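Local coordinates for sensor protein (Bacillus halodurans, PDB 3O5Y), which is the GAF domain of a two-component sensor histidine kinase; the whole protein probably transfers phosphate from ATP to a protein histidine, at residues A[12-15]-A[16-20]. Residues are numbered along the deposited sequence; the frame is centred on the assembly and turned at random.
Sequences NMID and KLKLL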
loop_
_atom_site.group_PDB
_atom_site.type_symbol
_atom_site.label_atom_id
_atom_site.label_comp_id
_atom_site.label_asym_id
_atom_site.label_seq_id
_atom_site.Cartn_x
_atom_site.Cartn_y
_atom_site.Cartn_z
ATOM N N ASN A 12 -4.196 9.672 -9.842
ATOM C CA ASN A 12 -3.164 10.414 -10.511
ATOM C C ASN A 12 -1.814 9.842 -10.142
ATOM O O ASN A 12 -0.917 9.763 -10.970
ATOM C CB ASN A 12 -3.241 11.880 -10.118
ATOM C CG ASN A 12 -2.008 12.644 -10.515
ATOM O OD1 ASN A 12 -1.805 12.930 -11.701
ATOM N ND2 ASN A 12 -1.156 12.965 -9.531
HETATM N N MSE A 13 -1.686 9.443 -8.886
HETATM C CA MSE A 13 -0.472 8.852 -8.395
HETATM C C MSE A 13 -0.245 7.510 -9.086
HETATM O O MSE A 13 0.875 7.173 -9.504
HETATM C CB MSE A 13 -0.610 8.630 -6.915
HETATM C CG MSE A 13 0.694 8.675 -6.205
HETATM SE SE MSE A 13 0.988 7.017 -5.241
HETATM C CE MSE A 13 -0.785 6.656 -4.475
ATOM N N ILE A 14 -1.323 6.752 -9.205
ATOM C CA ILE A 14 -1.272 5.474 -9.878
ATOM C C ILE A 14 -0.873 5.644 -11.347
ATOM O O ILE A 14 -0.055 4.861 -11.855
ATOM C CB ILE A 14 -2.588 4.687 -9.681
ATOM C CG1 ILE A 14 -2.645 4.190 -8.229
ATOM C CG2 ILE A 14 -2.652 3.505 -10.624
ATOM C CD1 ILE A 14 -4.007 3.722 -7.765
ATOM N N ASP A 15 -1.405 6.683 -12.002
ATOM C CA ASP A 15 -1.052 6.972 -13.389
ATOM C C ASP A 15 0.435 7.255 -13.578
ATOM O O ASP A 15 0.992 6.951 -14.621
ATOM C CB ASP A 15 -1.850 8.156 -13.958
ATOM C CG ASP A 15 -3.337 7.864 -14.112
ATOM O OD1 ASP A 15 -3.709 6.702 -14.372
ATOM O OD2 ASP A 15 -4.142 8.824 -13.972
ATOM N N LYS A 16 1.077 7.863 -12.590
ATOM C CA LYS A 16 2.496 8.138 -12.723
ATOM C C LYS A 16 3.290 6.854 -12.520
ATOM O O LYS A 16 4.267 6.595 -13.244
ATOM C CB LYS A 16 2.954 9.193 -11.731
ATOM C CG LYS A 16 2.360 10.572 -11.935
ATOM C CD LYS A 16 2.210 11.193 -10.549
ATOM C CE LYS A 16 2.130 12.699 -10.531
ATOM N NZ LYS A 16 2.477 13.209 -9.154
ATOM N N LEU A 17 2.861 6.045 -11.553
ATOM C CA LEU A 17 3.569 4.813 -11.219
ATOM C C LEU A 17 3.599 3.840 -12.384
ATOM O O LEU A 17 4.624 3.225 -12.654
ATOM C CB LEU A 17 3.006 4.148 -9.958
ATOM C CG LEU A 17 3.293 4.888 -8.645
ATOM C CD1 LEU A 17 2.829 4.049 -7.483
ATOM C CD2 LEU A 17 4.775 5.224 -8.502
ATOM N N LYS A 18 2.480 3.729 -13.086
ATOM C CA LYS A 18 2.421 2.944 -14.308
ATOM C C LYS A 18 3.605 3.191 -15.266
ATOM O O LYS A 18 4.056 2.272 -15.949
ATOM C CB LYS A 18 1.103 3.217 -15.023
ATOM C CG LYS A 18 -0.090 2.550 -14.377
ATOM C CD LYS A 18 -1.403 3.247 -14.746
ATOM C CE LYS A 18 -2.129 2.538 -15.897
ATOM N NZ LYS A 18 -3.603 2.853 -15.897
ATOM N N LEU A 19 4.115 4.417 -15.288
ATOM C CA LEU A 19 5.108 4.827 -16.274
ATOM C C LEU A 19 6.517 4.810 -15.746
ATOM O O LEU A 19 7.473 4.930 -16.520
ATOM C CB LEU A 19 4.788 6.245 -16.772
ATOM C CG LEU A 19 3.419 6.388 -17.460
ATOM C CD1 LEU A 19 2.970 7.821 -17.551
ATOM C CD2 LEU A 19 3.394 5.717 -18.833
ATOM N N LEU A 20 6.654 4.664 -14.433
ATOM C CA LEU A 20 7.931 4.890 -13.766
ATOM C C LEU A 20 8.473 3.682 -13.006
ATOM O O LEU A 20 9.695 3.546 -12.819
ATOM C CB LEU A 20 7.787 6.072 -12.813
ATOM C CG LEU A 20 7.627 7.409 -13.546
ATOM C CD1 LEU A 20 7.237 8.515 -12.578
ATOM C CD2 LEU A 20 8.907 7.755 -14.285
#
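Lys18 N donates to Ile14 O at 3.0 Å, and the bond is close to straight, with an N-H...O angle of 169°. One residue back, Leu17 N reaches Met13 O at 3.1 Å, again in the i to i+4 pattern of an alpha helix. Lys16 N is held less neatly: it meets Asn12 O at 3.2 Å and makes a second, weak bond to Met13 O. Past Lys16 the bonding shortens its step, since Leu19 N turns to Lys16 O and Leu20 N to Leu17 O, both i to i+3, a 3-10-like pattern.

On the outer surface, Asp15 and Lys18 run side by side and point the same way. Asp15 OD1 and Lys18 NZ stay 4.1 Å apart, too far for a salt bridge. Lys16 folds back along the helix, its CG beside its own backbone N (chi1 -65°), which lays the aliphatic chain over Asn12 O and brings Lys16 CE to 3.4 Å from Asn12 ND2. The amide and the lysine chain thus meet through methylene carbon, crossing at a slant.

On the buried side, the selenium of Met13, a selenomethionine, lies 4.2 Å from Leu17 CD1. Both side chains face helix 124-142, Met13 against Leu133 and Leu137 and Leu17 against Leu130, while Ile14 packs on Tyr42 of strand 35-42; Lys18, at the edge of that face, also touches Tyr42. This part of helix 6-20 thus turns Met13, Ile14 and Leu17 inward and Asn12, Asp15 and Lys16 outward, joining helix 124-142 and the sheet of the GAF fold. Backbone bonds fix this turn and apolar packing seats it; the Asp15-Lys18 pair probably adds no more than a weak, solvent-screened attraction.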